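Local structure of response regulator aspartate phosphatase I (Bacillus subtilis subsp. subtilis, 4I1A) at residues 203-208 / 229-234; 220-225 / 253-259; 240-244 / 272-276; 247-251 / 265-269; 285-290 / 305-309. The protein dephosphorylates the sporulation phosphotransferase Spo0F, inhibiting it, and activates the mobile element ICEBs1 by inactivating its repressor ImmR. All blocks are in the same frame, centred on the assembly; numbering follows the deposited sequence.

Contact 1. Residues 203-208 / 229-234; sequences ALEQFL and NIGICY
Ala203 CB faces helix 220-236 and stands 4.1 Å from Cys233 SG. Next comes Leu204, whose CB lies beside Cys233 CB. With CG anti to the backbone N (chi1 176°), the fork reaches Ile230 and Tyr234. CD1 touches both: it packs on Ile230 CG2 at 3.7 Å and sits over one face of the Tyr234 ring, offset toward the rim. CD2 meets the same ring at Tyr234 CE1, 3.5 Å away. The leucine and tyrosine side chains cross at about a right angle.

The two segments run antiparallel, with 160° between their directions. Helix 200-215 lies in one predicted TPR unit and most of helix 220-236 in the next. This is the TPR arrangement in which the second helix of a repeat packs on the first helix of its successor.

Phe207 supplies the aromatic part. Asn229 CB stands over the centre of its ring, 3.4 Å from the Phe207 centroid, in a CH-pi contact. The Asn229 amide continues across the same ring, its plane turned only 17° from it. Cys233 SG comes to the ring edge instead, 3.6 Å from Phe207 CD2, as a sulfur-aromatic contact. Phe207 CB rests on Ile230 CG1, while the side chain also touches Ala191 of helix 180-196. Leu208 follows, its CD2 methyl 3.6 Å from Ile230 CD1.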
# COMPACT_ATOMS: atom_id res chain seq x y z
N ALA A 203 2.09 1.25 12.61
CA ALA A 203 2.20 0.40 11.43
C ALA A 203 3.63 -0.13 11.24
O ALA A 203 3.83 -1.28 10.86
CB ALA A 203 1.74 1.15 10.19
N LEU A 204 4.62 0.71 11.54
CA LEU A 204 6.00 0.26 11.53
C LEU A 204 6.25 -0.87 12.54
O LEU A 204 6.98 -1.83 12.25
CB LEU A 204 6.96 1.43 11.78
CG LEU A 204 8.44 1.03 11.87
CD1 LEU A 204 8.98 0.61 10.50
CD2 LEU A 204 9.28 2.14 12.50
N GLU A 205 5.65 -0.77 13.73
CA GLU A 205 5.80 -1.82 14.73
C GLU A 205 5.25 -3.13 14.19
O GLU A 205 5.86 -4.18 14.36
CB GLU A 205 5.11 -1.46 16.05
CG GLU A 205 5.70 -0.27 16.80
CD GLU A 205 4.71 0.35 17.78
OE1 GLU A 205 3.78 -0.36 18.23
OE2 GLU A 205 4.85 1.56 18.09
N GLN A 206 4.09 -3.07 13.54
CA GLN A 206 3.51 -4.26 12.93
C GLN A 206 4.43 -4.88 11.89
O GLN A 206 4.74 -6.07 11.95
CB GLN A 206 2.16 -3.95 12.30
CG GLN A 206 1.02 -3.81 13.29
CD GLN A 206 0.88 -5.02 14.19
OE1 GLN A 206 0.85 -6.16 13.73
NE2 GLN A 206 0.80 -4.77 15.50
N PHE A 207 4.86 -4.06 10.93
CA PHE A 207 5.72 -4.52 9.84
C PHE A 207 7.05 -5.06 10.37
O PHE A 207 7.60 -6.00 9.80
CB PHE A 207 5.97 -3.41 8.81
CG PHE A 207 4.77 -3.10 7.93
CD1 PHE A 207 4.11 -4.12 7.25
CD2 PHE A 207 4.32 -1.80 7.78
CE1 PHE A 207 3.02 -3.84 6.43
CE2 PHE A 207 3.22 -1.51 6.97
CZ PHE A 207 2.58 -2.53 6.29
N LEU A 208 7.56 -4.48 11.46
CA LEU A 208 8.80 -4.99 12.07
C LEU A 208 8.60 -6.40 12.60
O LEU A 208 9.51 -7.24 12.51
CB LEU A 208 9.32 -4.06 13.17
CG LEU A 208 9.98 -2.78 12.65
CD1 LEU A 208 10.24 -1.80 13.79
CD2 LEU A 208 11.28 -3.08 11.90
N ASN A 229 7.53 -2.38 3.00
CA ASN A 229 6.54 -1.67 3.80
C ASN A 229 7.16 -0.92 4.97
O ASN A 229 6.72 0.17 5.32
CB ASN A 229 5.48 -2.64 4.27
CG ASN A 229 4.52 -3.01 3.18
OD1 ASN A 229 4.03 -2.14 2.46
ND2 ASN A 229 4.24 -4.31 3.03
N ILE A 230 8.21 -1.51 5.56
CA ILE A 230 9.01 -0.82 6.56
C ILE A 230 9.60 0.46 5.99
O ILE A 230 9.48 1.52 6.60
CB ILE A 230 10.11 -1.74 7.13
CG1 ILE A 230 9.49 -2.77 8.08
CG2 ILE A 230 11.13 -0.93 7.90
CD1 ILE A 230 10.43 -3.90 8.47
N GLY A 231 10.22 0.35 4.82
CA GLY A 231 10.79 1.50 4.14
C GLY A 231 9.74 2.56 3.85
O GLY A 231 10.01 3.75 3.98
N ILE A 232 8.54 2.14 3.47
CA ILE A 232 7.45 3.08 3.23
C ILE A 232 7.04 3.85 4.50
O ILE A 232 6.84 5.07 4.45
CB ILE A 232 6.22 2.39 2.60
CG1 ILE A 232 6.54 1.98 1.17
CG2 ILE A 232 4.97 3.28 2.67
CD1 ILE A 232 5.38 1.32 0.45
N CYS A 233 6.91 3.16 5.63
CA CYS A 233 6.61 3.84 6.90
C CYS A 233 7.71 4.83 7.28
O CYS A 233 7.44 5.97 7.68
CB CYS A 233 6.38 2.85 8.03
SG CYS A 233 4.96 1.78 7.78
N TYR A 234 8.96 4.39 7.15
CA TYR A 234 10.11 5.23 7.47
C TYR A 234 10.13 6.51 6.64
O TYR A 234 10.42 7.58 7.17
CB TYR A 234 11.40 4.45 7.28
CG TYR A 234 11.84 3.65 8.50
CD1 TYR A 234 11.73 4.19 9.78
CD2 TYR A 234 12.39 2.39 8.37
CE1 TYR A 234 12.14 3.47 10.90
CE2 TYR A 234 12.80 1.67 9.47
CZ TYR A 234 12.68 2.21 10.74
OH TYR A 234 13.10 1.50 11.84

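Contact 2. Residues 220-225 / 253-259; sequences EHLIAM and IFEKSKH
His221 reaches across to Phe254 and His259 from near the start of helix 220-236. From CB, its CG is turned anti to the backbone N (chi1 -167°), which carries the ring over to the second segment. CD2 meets Phe254 CE1 at 3.6 Å and lies near the plane of the Phe254 ring. CE1 comes 3.5 Å from His259 NE2. The tip, NE2, stands over the centre of the His259 ring, 3.3 Å from His259 CG. The two imidazoles form an edge-to-face pair, with planes at 57°. Met225 CG lies over one face of the His221 ring.

Beside this aromatic cluster, Ala224 CB sits over a face of the Phe254 ring, 3.4 Å from Phe254 CE1. It also packs on Ile253 CG2 at 3.6 Å. Ile253 CD1 continues to Ile223 CG2, and Ile253 CG2 to the aliphatic CG of Glu220. Both helices lie mostly in one predicted TPR unit, and this contact joins the start of helix 220-236 to the end of helix 240-257.

His259 ND1 caps Phe261 N at the start of helix 261-275. With an alanine at this position, Phe261 N is likely to lose that cap and His221 NE2 the ring face beneath it. Because ND1 accepts a bond from a backbone N-H, a neutral His259 would probably carry its proton on NE2.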
# COMPACT_ATOMS: atom_id res chain seq x y z
N GLU A 220 10.88 -15.86 1.50
CA GLU A 220 11.66 -14.84 0.82
C GLU A 220 10.83 -13.63 0.38
O GLU A 220 11.23 -12.48 0.59
CB GLU A 220 12.37 -15.44 -0.39
CG GLU A 220 13.39 -14.53 -1.05
CD GLU A 220 14.77 -14.62 -0.42
OE1 GLU A 220 14.86 -14.76 0.82
OE2 GLU A 220 15.78 -14.57 -1.16
N HIS A 221 9.67 -13.89 -0.21
CA HIS A 221 8.83 -12.81 -0.70
C HIS A 221 8.24 -11.97 0.43
O HIS A 221 8.08 -10.76 0.30
CB HIS A 221 7.72 -13.33 -1.61
CG HIS A 221 7.04 -12.25 -2.39
ND1 HIS A 221 5.71 -11.93 -2.22
CD2 HIS A 221 7.51 -11.39 -3.32
CE1 HIS A 221 5.39 -10.94 -3.02
NE2 HIS A 221 6.47 -10.58 -3.70
N LEU A 222 7.91 -12.63 1.54
CA LEU A 222 7.40 -11.93 2.71
C LEU A 222 8.48 -11.08 3.38
O LEU A 222 8.18 -10.07 4.01
CB LEU A 222 6.79 -12.92 3.70
CG LEU A 222 5.47 -13.51 3.21
CD1 LEU A 222 4.80 -14.32 4.31
CD2 LEU A 222 4.55 -12.41 2.72
N ILE A 223 9.73 -11.50 3.24
CA ILE A 223 10.86 -10.72 3.75
C ILE A 223 10.98 -9.41 2.97
O ILE A 223 11.12 -8.33 3.55
CB ILE A 223 12.18 -11.52 3.66
CG1 ILE A 223 12.23 -12.59 4.75
CG2 ILE A 223 13.39 -10.59 3.78
CD1 ILE A 223 13.48 -13.51 4.68
N ALA A 224 10.92 -9.52 1.65
CA ALA A 224 10.97 -8.33 0.80
C ALA A 224 9.74 -7.45 1.00
O ALA A 224 9.84 -6.23 0.97
CB ALA A 224 11.11 -8.71 -0.65
N MET A 225 8.59 -8.08 1.19
CA MET A 225 7.37 -7.30 1.39
C MET A 225 7.43 -6.51 2.69
O MET A 225 7.05 -5.34 2.73
CB MET A 225 6.13 -8.19 1.31
CG MET A 225 5.75 -8.57 -0.11
SD MET A 225 4.15 -9.39 -0.21
CE MET A 225 3.04 -8.03 0.17
N ILE A 253 15.88 -8.59 -3.47
CA ILE A 253 15.05 -9.78 -3.60
C ILE A 253 14.11 -9.67 -4.81
O ILE A 253 14.01 -10.59 -5.61
CB ILE A 253 14.24 -10.03 -2.31
CG1 ILE A 253 15.18 -10.46 -1.18
CG2 ILE A 253 13.15 -11.07 -2.53
CD1 ILE A 253 14.62 -10.25 0.21
N PHE A 254 13.46 -8.52 -4.93
CA PHE A 254 12.50 -8.28 -6.01
C PHE A 254 13.15 -8.30 -7.40
O PHE A 254 12.53 -8.74 -8.37
CB PHE A 254 11.77 -6.94 -5.81
CG PHE A 254 10.74 -6.96 -4.72
CD1 PHE A 254 10.08 -8.15 -4.38
CD2 PHE A 254 10.42 -5.80 -4.04
CE1 PHE A 254 9.11 -8.16 -3.37
CE2 PHE A 254 9.45 -5.80 -3.04
CZ PHE A 254 8.80 -6.98 -2.70
N GLU A 255 14.38 -7.80 -7.48
CA GLU A 255 15.09 -7.73 -8.76
C GLU A 255 15.37 -9.14 -9.29
O GLU A 255 15.28 -9.40 -10.49
CB GLU A 255 16.38 -6.90 -8.65
CG GLU A 255 16.75 -6.12 -9.93
CD GLU A 255 17.08 -4.64 -9.67
OE1 GLU A 255 16.76 -3.79 -10.52
OE2 GLU A 255 17.68 -4.34 -8.61
N LYS A 256 15.70 -10.05 -8.38
CA LYS A 256 15.90 -11.45 -8.73
C LYS A 256 14.59 -12.08 -9.19
O LYS A 256 14.52 -12.68 -10.26
CB LYS A 256 16.45 -12.23 -7.53
CG LYS A 256 17.83 -11.81 -7.06
CD LYS A 256 18.24 -12.61 -5.83
CE LYS A 256 19.70 -12.38 -5.45
NZ LYS A 256 20.10 -13.20 -4.26
N SER A 257 13.55 -11.93 -8.37
CA SER A 257 12.27 -12.58 -8.62
C SER A 257 11.45 -11.94 -9.74
O SER A 257 10.51 -12.54 -10.25
CB SER A 257 11.44 -12.60 -7.33
OG SER A 257 10.14 -13.12 -7.56
N LYS A 258 11.81 -10.71 -10.11
CA LYS A 258 11.07 -9.92 -11.09
C LYS A 258 9.61 -9.73 -10.69
O LYS A 258 8.73 -9.65 -11.55
CB LYS A 258 11.15 -10.54 -12.50
CG LYS A 258 12.54 -10.86 -13.02
CD LYS A 258 12.45 -11.78 -14.24
CE LYS A 258 13.81 -12.29 -14.69
NZ LYS A 258 13.71 -13.19 -15.89
N HIS A 259 9.35 -9.66 -9.39
CA HIS A 259 7.99 -9.44 -8.91
C HIS A 259 7.52 -8.02 -9.22
O HIS A 259 8.34 -7.12 -9.34
CB HIS A 259 7.88 -9.71 -7.41
CG HIS A 259 6.48 -9.70 -6.90
ND1 HIS A 259 5.90 -8.58 -6.34
CD2 HIS A 259 5.53 -10.66 -6.88
CE1 HIS A 259 4.65 -8.86 -5.99
NE2 HIS A 259 4.41 -10.11 -6.31

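Contact 3. Residues 240-244 / 272-276; sequences YKKAS and VEAKQ
In the TPR superhelix, the first turn of helix 240-257 packs against the last turn of helix 261-275, and Tyr240 is the main residue between them. Lys275 CB lies over one face of its ring, 4.3 Å from the Tyr240 centroid and offset toward the rim. The lysine chain is extended and crosses the tyrosine at about a right angle, bringing Lys275 CD to 3.5 Å from Tyr240 OH. A water joins the two polar ends. It is 2.7 Å from Tyr240 OH, near the ring plane, and accepts a bond from Lys275 NZ at 3.1 Å. The ammonium also has a salt bridge to Asp235 and a cation-pi contact with Tyr271.

At the other end of the tyrosine, the Gln276 side chain slides past in the opposite direction. Gln276 CD lies 3.4 Å from Tyr240 CB.

One direct hydrogen bond joins the segments. Ser244 OG donates to Glu273 OE2 at 2.7 Å, on the anti side of the carboxylate and 22° out of its plane. The glutamate starts out pointing away and returns through a bend at chi2 (-64°). Its other oxygen, OE1, bonds to Asn278 ND2, which helps fix the carboxylate. Val272 CG1 fills in between, 3.6 Å from Tyr240 O and close to Ser244 OG, while Val272 CG2 approaches Ala243 CB.

The large Tyr240 and small Ala243, three residues apart at the head of the second helix of a predicted TPR unit, match the TPR signature.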
# COMPACT_ATOMS: atom_id res chain seq x y z
N TYR A 240 14.65 8.94 6.38
CA TYR A 240 14.99 8.53 5.03
C TYR A 240 16.18 7.58 4.95
O TYR A 240 16.24 6.75 4.03
CB TYR A 240 15.24 9.78 4.19
CG TYR A 240 14.05 10.71 4.12
CD1 TYR A 240 12.76 10.22 3.90
CD2 TYR A 240 14.21 12.09 4.28
CE1 TYR A 240 11.67 11.08 3.85
CE2 TYR A 240 13.12 12.95 4.22
CZ TYR A 240 11.85 12.45 4.01
OH TYR A 240 10.78 13.30 3.95
N LYS A 241 17.12 7.68 5.88
CA LYS A 241 18.28 6.79 5.87
C LYS A 241 17.84 5.35 6.09
O LYS A 241 18.21 4.45 5.33
CB LYS A 241 19.32 7.19 6.91
CG LYS A 241 20.27 8.29 6.44
CD LYS A 241 21.33 8.57 7.49
CE LYS A 241 22.56 9.21 6.88
NZ LYS A 241 23.68 9.35 7.87
N LYS A 242 17.04 5.13 7.13
CA LYS A 242 16.52 3.80 7.40
C LYS A 242 15.58 3.34 6.28
O LYS A 242 15.61 2.17 5.89
CB LYS A 242 15.86 3.72 8.78
CG LYS A 242 16.88 3.64 9.92
CD LYS A 242 16.26 3.30 11.27
CE LYS A 242 15.88 4.55 12.04
NZ LYS A 242 15.62 4.27 13.49
N ALA A 243 14.77 4.26 5.77
CA ALA A 243 13.86 3.95 4.66
C ALA A 243 14.64 3.34 3.50
O ALA A 243 14.28 2.29 2.99
CB ALA A 243 13.11 5.22 4.20
N SER A 244 15.73 3.99 3.13
CA SER A 244 16.56 3.51 2.04
C SER A 244 17.22 2.14 2.29
O SER A 244 17.28 1.31 1.38
CB SER A 244 17.62 4.55 1.67
OG SER A 244 17.02 5.60 0.93
N VAL A 272 12.61 8.92 -1.99
CA VAL A 272 13.32 9.06 -0.73
C VAL A 272 14.68 9.76 -0.90
O VAL A 272 15.05 10.65 -0.12
CB VAL A 272 13.48 7.69 -0.02
CG1 VAL A 272 14.62 7.70 0.98
CG2 VAL A 272 12.18 7.30 0.64
N GLU A 273 15.42 9.36 -1.93
CA GLU A 273 16.75 9.92 -2.17
C GLU A 273 16.67 11.37 -2.65
O GLU A 273 17.52 12.20 -2.30
CB GLU A 273 17.52 9.06 -3.18
CG GLU A 273 17.93 7.69 -2.63
CD GLU A 273 18.91 7.80 -1.48
OE1 GLU A 273 19.76 8.71 -1.51
OE2 GLU A 273 18.85 6.98 -0.54
N ALA A 274 15.66 11.66 -3.45
CA ALA A 274 15.40 13.02 -3.91
C ALA A 274 15.07 13.95 -2.73
O ALA A 274 15.54 15.09 -2.67
CB ALA A 274 14.26 13.02 -4.91
N LYS A 275 14.28 13.45 -1.78
CA LYS A 275 13.93 14.24 -0.60
C LYS A 275 15.15 14.56 0.27
O LYS A 275 15.12 15.50 1.05
CB LYS A 275 12.88 13.53 0.25
CG LYS A 275 11.50 13.40 -0.38
CD LYS A 275 10.60 12.61 0.56
CE LYS A 275 9.41 12.02 -0.16
NZ LYS A 275 8.46 11.42 0.82
N GLN A 276 16.22 13.78 0.15
CA GLN A 276 17.46 14.09 0.87
C GLN A 276 18.39 14.92 0.01
O GLN A 276 19.53 15.17 0.38
CB GLN A 276 18.19 12.83 1.32
CG GLN A 276 17.37 11.90 2.19
CD GLN A 276 18.16 10.69 2.65
OE1 GLN A 276 18.94 10.78 3.59
NE2 GLN A 276 17.97 9.57 1.97
O HOH W 1 8.35 12.11 3.79

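Contact 4. Residues 247-251 / 265-269; sequences LILAL and TLFTL
Leucine methyls make most of this buried contact. Leu251 has its CG anti to the backbone N (chi1 -166°), and the fork spreads over two neighbours. Leu251 CD1 meets Leu266 CG at 3.6 Å. Leu251 CD2 meets Leu269 CD2 at 3.7 Å, and that methyl also touches Ile248 CG2 at 3.9 Å. Leu247 works at the other end of the patch. Its CB faces Leu269 CD1, and its CD1 packs against Thr268 CG2 at 3.9 Å.

A second kind of contact sets a methyl against backbone. Thr265 CG2 lies against the backbone of helix 240-257, 3.4 Å from Leu247 O. It lies 4.1 Å from Leu251 N, the group that bonds to that same carbonyl, and near Ala250 CB.

The threonine hydroxyls serve their own helix. Thr265 OG1 bonds to Phe261 O and Thr268 OG1 to Lys264 O. In Thr265, chi1 of -56° puts OG1 beside its own backbone N and leaves the methyl for the partner helix. The face presented to the leucines is therefore apolar although two threonines form it.

Tyr285 of helix 279-295 packs on Leu251, Leu266 and Leu269. The segments run antiparallel at 155°. A close helix pair with a third helix laid over it, and Leu247 and Ala250 where the TPR signature has a large and a small residue, is characteristic of stacked TPR helices.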
# COMPACT_ATOMS: atom_id res chain seq x y z
N LEU A 247 14.65 -0.44 1.87
CA LEU A 247 14.17 -0.47 0.49
C LEU A 247 15.13 -1.19 -0.47
O LEU A 247 14.67 -1.87 -1.38
CB LEU A 247 13.84 0.94 -0.01
CG LEU A 247 12.55 1.57 0.54
CD1 LEU A 247 12.56 3.08 0.33
CD2 LEU A 247 11.30 0.95 -0.10
N ILE A 248 16.44 -1.03 -0.27
CA ILE A 248 17.39 -1.75 -1.11
C ILE A 248 17.42 -3.24 -0.78
O ILE A 248 17.69 -4.06 -1.65
CB ILE A 248 18.84 -1.19 -1.05
CG1 ILE A 248 19.42 -1.30 0.36
CG2 ILE A 248 18.88 0.24 -1.55
CD1 ILE A 248 20.93 -1.42 0.36
N LEU A 249 17.15 -3.58 0.48
CA LEU A 249 17.08 -4.98 0.87
C LEU A 249 15.90 -5.63 0.16
O LEU A 249 16.00 -6.77 -0.31
CB LEU A 249 16.94 -5.12 2.39
CG LEU A 249 18.20 -4.83 3.22
CD1 LEU A 249 17.97 -5.08 4.71
CD2 LEU A 249 19.38 -5.65 2.71
N ALA A 250 14.80 -4.89 0.07
CA ALA A 250 13.64 -5.34 -0.67
C ALA A 250 13.98 -5.45 -2.14
O ALA A 250 13.62 -6.43 -2.80
CB ALA A 250 12.48 -4.37 -0.47
N LEU A 251 14.69 -4.45 -2.63
CA LEU A 251 15.09 -4.36 -4.03
C LEU A 251 15.93 -5.56 -4.47
O LEU A 251 15.73 -6.07 -5.56
CB LEU A 251 15.88 -3.07 -4.24
CG LEU A 251 16.12 -2.61 -5.68
CD1 LEU A 251 14.78 -2.39 -6.35
CD2 LEU A 251 16.98 -1.33 -5.72
N THR A 265 8.92 -0.21 -5.35
CA THR A 265 10.11 -0.11 -4.52
C THR A 265 11.14 0.86 -5.12
O THR A 265 11.76 1.64 -4.40
CB THR A 265 10.74 -1.51 -4.36
OG1 THR A 265 9.76 -2.41 -3.82
CG2 THR A 265 11.97 -1.50 -3.45
N LEU A 266 11.35 0.80 -6.44
CA LEU A 266 12.29 1.71 -7.08
C LEU A 266 11.74 3.13 -7.06
O LEU A 266 12.48 4.11 -6.92
CB LEU A 266 12.59 1.29 -8.53
CG LEU A 266 13.56 0.12 -8.66
CD1 LEU A 266 13.39 -0.57 -10.02
CD2 LEU A 266 15.02 0.59 -8.46
N PHE A 267 10.43 3.23 -7.17
CA PHE A 267 9.81 4.54 -7.14
C PHE A 267 10.04 5.19 -5.78
O PHE A 267 10.53 6.33 -5.70
CB PHE A 267 8.32 4.45 -7.47
CG PHE A 267 7.59 5.75 -7.30
CD1 PHE A 267 7.56 6.67 -8.34
CD2 PHE A 267 6.99 6.09 -6.09
CE1 PHE A 267 6.92 7.89 -8.19
CE2 PHE A 267 6.35 7.31 -5.93
CZ PHE A 267 6.31 8.21 -6.98
N THR A 268 9.68 4.46 -4.73
CA THR A 268 9.81 4.94 -3.36
C THR A 268 11.27 5.26 -3.03
O THR A 268 11.57 6.27 -2.39
CB THR A 268 9.25 3.89 -2.36
OG1 THR A 268 7.97 3.44 -2.82
CG2 THR A 268 9.11 4.48 -0.93
N LEU A 269 12.17 4.40 -3.49
CA LEU A 269 13.60 4.62 -3.31
C LEU A 269 14.04 5.92 -3.98
O LEU A 269 14.74 6.73 -3.38
CB LEU A 269 14.38 3.43 -3.87
CG LEU A 269 15.87 3.28 -3.57
CD1 LEU A 269 16.17 3.53 -2.10
CD2 LEU A 269 16.35 1.90 -3.96

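Contact 5. Residues 285-290 / 305-309; sequences YFRKGR and FKILE
Phe286 and Phe305 meet inside an antiparallel helix pair that lies mostly in one predicted TPR unit. Phe286 CD1 is 3.8 Å from Phe305 CD1. Phe305 O accepts the bond from Glu309 N at 2.8 Å. Phe286 CE1 also approaches this carbonyl at 3.3 Å, with the oxygen near the ring plane.

The charged groups lie alongside. Arg290 NH2 makes a salt bridge to Glu309 OE2 at 3.3 Å. As a hydrogen bond it is weak, with an angle of 123° at the hydrogen, and the two flat groups are turned 79° apart. Phe286 CE2 lies over the centre of the guanidinium. Lys306 NZ is near the arginine but bonds to Ser302 O; the Glu309 carboxylate probably offsets part of the crowded positive charge.

The Phe305 ring lies with one face over Arg290 N, which already donates to Phe286 O at 2.9 Å. A serine in place of Phe305 is likely to open a gap against Gly289 and strip Phe267 of its edge-to-face partner. Gly289 lets the ring come down onto bare backbone, with Phe305 CE2 3.4 Å from Gly289 C.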
# COMPACT_ATOMS: atom_id res chain seq x y z
N TYR A 285 18.09 5.47 -9.79
CA TYR A 285 16.90 4.68 -9.49
C TYR A 285 15.70 5.18 -10.29
O TYR A 285 14.78 4.42 -10.59
CB TYR A 285 16.60 4.69 -7.98
CG TYR A 285 17.64 3.95 -7.17
CD1 TYR A 285 17.77 2.57 -7.26
CD2 TYR A 285 18.51 4.63 -6.31
CE1 TYR A 285 18.73 1.88 -6.53
CE2 TYR A 285 19.47 3.95 -5.57
CZ TYR A 285 19.57 2.58 -5.68
OH TYR A 285 20.52 1.90 -4.94
N PHE A 286 15.71 6.47 -10.63
CA PHE A 286 14.69 7.06 -11.49
C PHE A 286 14.68 6.43 -12.89
O PHE A 286 13.64 5.98 -13.35
CB PHE A 286 14.88 8.58 -11.60
CG PHE A 286 14.01 9.23 -12.64
CD1 PHE A 286 12.68 9.53 -12.35
CD2 PHE A 286 14.51 9.54 -13.90
CE1 PHE A 286 11.86 10.13 -13.32
CE2 PHE A 286 13.70 10.13 -14.87
CZ PHE A 286 12.37 10.42 -14.58
N ARG A 287 15.84 6.39 -13.55
CA ARG A 287 15.93 5.83 -14.91
C ARG A 287 15.62 4.35 -14.92
O ARG A 287 15.05 3.83 -15.88
CB ARG A 287 17.31 6.05 -15.54
CG ARG A 287 17.68 7.52 -15.72
CD ARG A 287 19.13 7.65 -16.15
NE ARG A 287 19.47 9.00 -16.60
CZ ARG A 287 20.54 9.68 -16.18
NH1 ARG A 287 21.37 9.13 -15.30
NH2 ARG A 287 20.78 10.90 -16.65
N LYS A 288 16.01 3.67 -13.86
CA LYS A 288 15.84 2.23 -13.78
C LYS A 288 14.36 1.90 -13.57
O LYS A 288 13.81 0.99 -14.20
CB LYS A 288 16.74 1.66 -12.67
CG LYS A 288 16.55 0.18 -12.38
CD LYS A 288 17.85 -0.45 -11.88
CE LYS A 288 18.59 0.42 -10.85
NZ LYS A 288 20.03 0.01 -10.71
N GLY A 289 13.70 2.66 -12.71
CA GLY A 289 12.30 2.42 -12.41
C GLY A 289 11.37 2.84 -13.54
O GLY A 289 10.46 2.10 -13.92
N ARG A 290 11.62 4.02 -14.07
CA ARG A 290 10.91 4.54 -15.22
C ARG A 290 10.96 3.58 -16.40
O ARG A 290 10.01 3.49 -17.17
CB ARG A 290 11.52 5.89 -15.61
CG ARG A 290 10.91 6.55 -16.81
CD ARG A 290 12.04 7.06 -17.67
NE ARG A 290 11.95 8.48 -17.93
CZ ARG A 290 12.96 9.21 -18.37
NH1 ARG A 290 14.14 8.64 -18.58
NH2 ARG A 290 12.80 10.51 -18.59
N PHE A 305 6.41 8.30 -12.02
CA PHE A 305 7.79 8.72 -12.34
C PHE A 305 7.84 10.08 -13.04
O PHE A 305 8.72 10.89 -12.77
CB PHE A 305 8.55 7.65 -13.14
CG PHE A 305 9.09 6.54 -12.28
CD1 PHE A 305 10.16 6.78 -11.42
CD2 PHE A 305 8.52 5.28 -12.30
CE1 PHE A 305 10.66 5.76 -10.60
CE2 PHE A 305 9.01 4.25 -11.49
CZ PHE A 305 10.09 4.49 -10.65
N LYS A 306 6.84 10.35 -13.89
CA LYS A 306 6.74 11.67 -14.53
C LYS A 306 6.58 12.83 -13.55
O LYS A 306 7.02 13.95 -13.82
CB LYS A 306 5.64 11.70 -15.60
CG LYS A 306 5.85 10.72 -16.76
CD LYS A 306 7.32 10.69 -17.23
CE LYS A 306 7.69 9.35 -17.90
NZ LYS A 306 7.56 8.16 -16.98
N ILE A 307 5.96 12.57 -12.40
CA ILE A 307 5.84 13.58 -11.35
C ILE A 307 7.21 13.87 -10.74
O ILE A 307 7.61 15.02 -10.58
CB ILE A 307 4.86 13.18 -10.23
CG1 ILE A 307 3.42 13.09 -10.77
CG2 ILE A 307 4.93 14.18 -9.05
CD1 ILE A 307 2.44 12.45 -9.76
N LEU A 308 7.94 12.80 -10.40
CA LEU A 308 9.30 12.95 -9.90
C LEU A 308 10.18 13.68 -10.93
O LEU A 308 10.95 14.58 -10.58
CB LEU A 308 9.90 11.58 -9.58
CG LEU A 308 9.25 10.78 -8.44
CD1 LEU A 308 10.15 9.62 -8.08
CD2 LEU A 308 8.91 11.65 -7.19
N GLU A 309 10.04 13.29 -12.19
CA GLU A 309 10.79 13.91 -13.27
C GLU A 309 10.56 15.41 -13.35
O GLU A 309 11.51 16.20 -13.49
CB GLU A 309 10.45 13.29 -14.61
CG GLU A 309 11.32 13.82 -15.74
CD GLU A 309 10.99 13.18 -17.08
OE1 GLU A 309 10.11 12.28 -17.09
OE2 GLU A 309 11.59 13.57 -18.10

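Contact 4 is the most buried; the other four are partly buried and mix apolar packing with polar or aromatic groups. Contacts 3 and 4 join the same two helices, 240-257 and 261-275. Contact 4 is leucine and threonine methyls, whereas contact 3, at the end of the pair, adds a hydrogen bond and a water bridge. Contact 2 holds the other end of helix 240-257 to helix 220-236 through Ile253 and Phe254, with a histidine pair beside them. Helix 220-236 in turn meets the preceding helix in contact 1, which is apolar and aromatic. Contact 5 lies one helix pair further along and has the one salt bridge between paired segments; Tyr285 and Phe305 link it to contact 4.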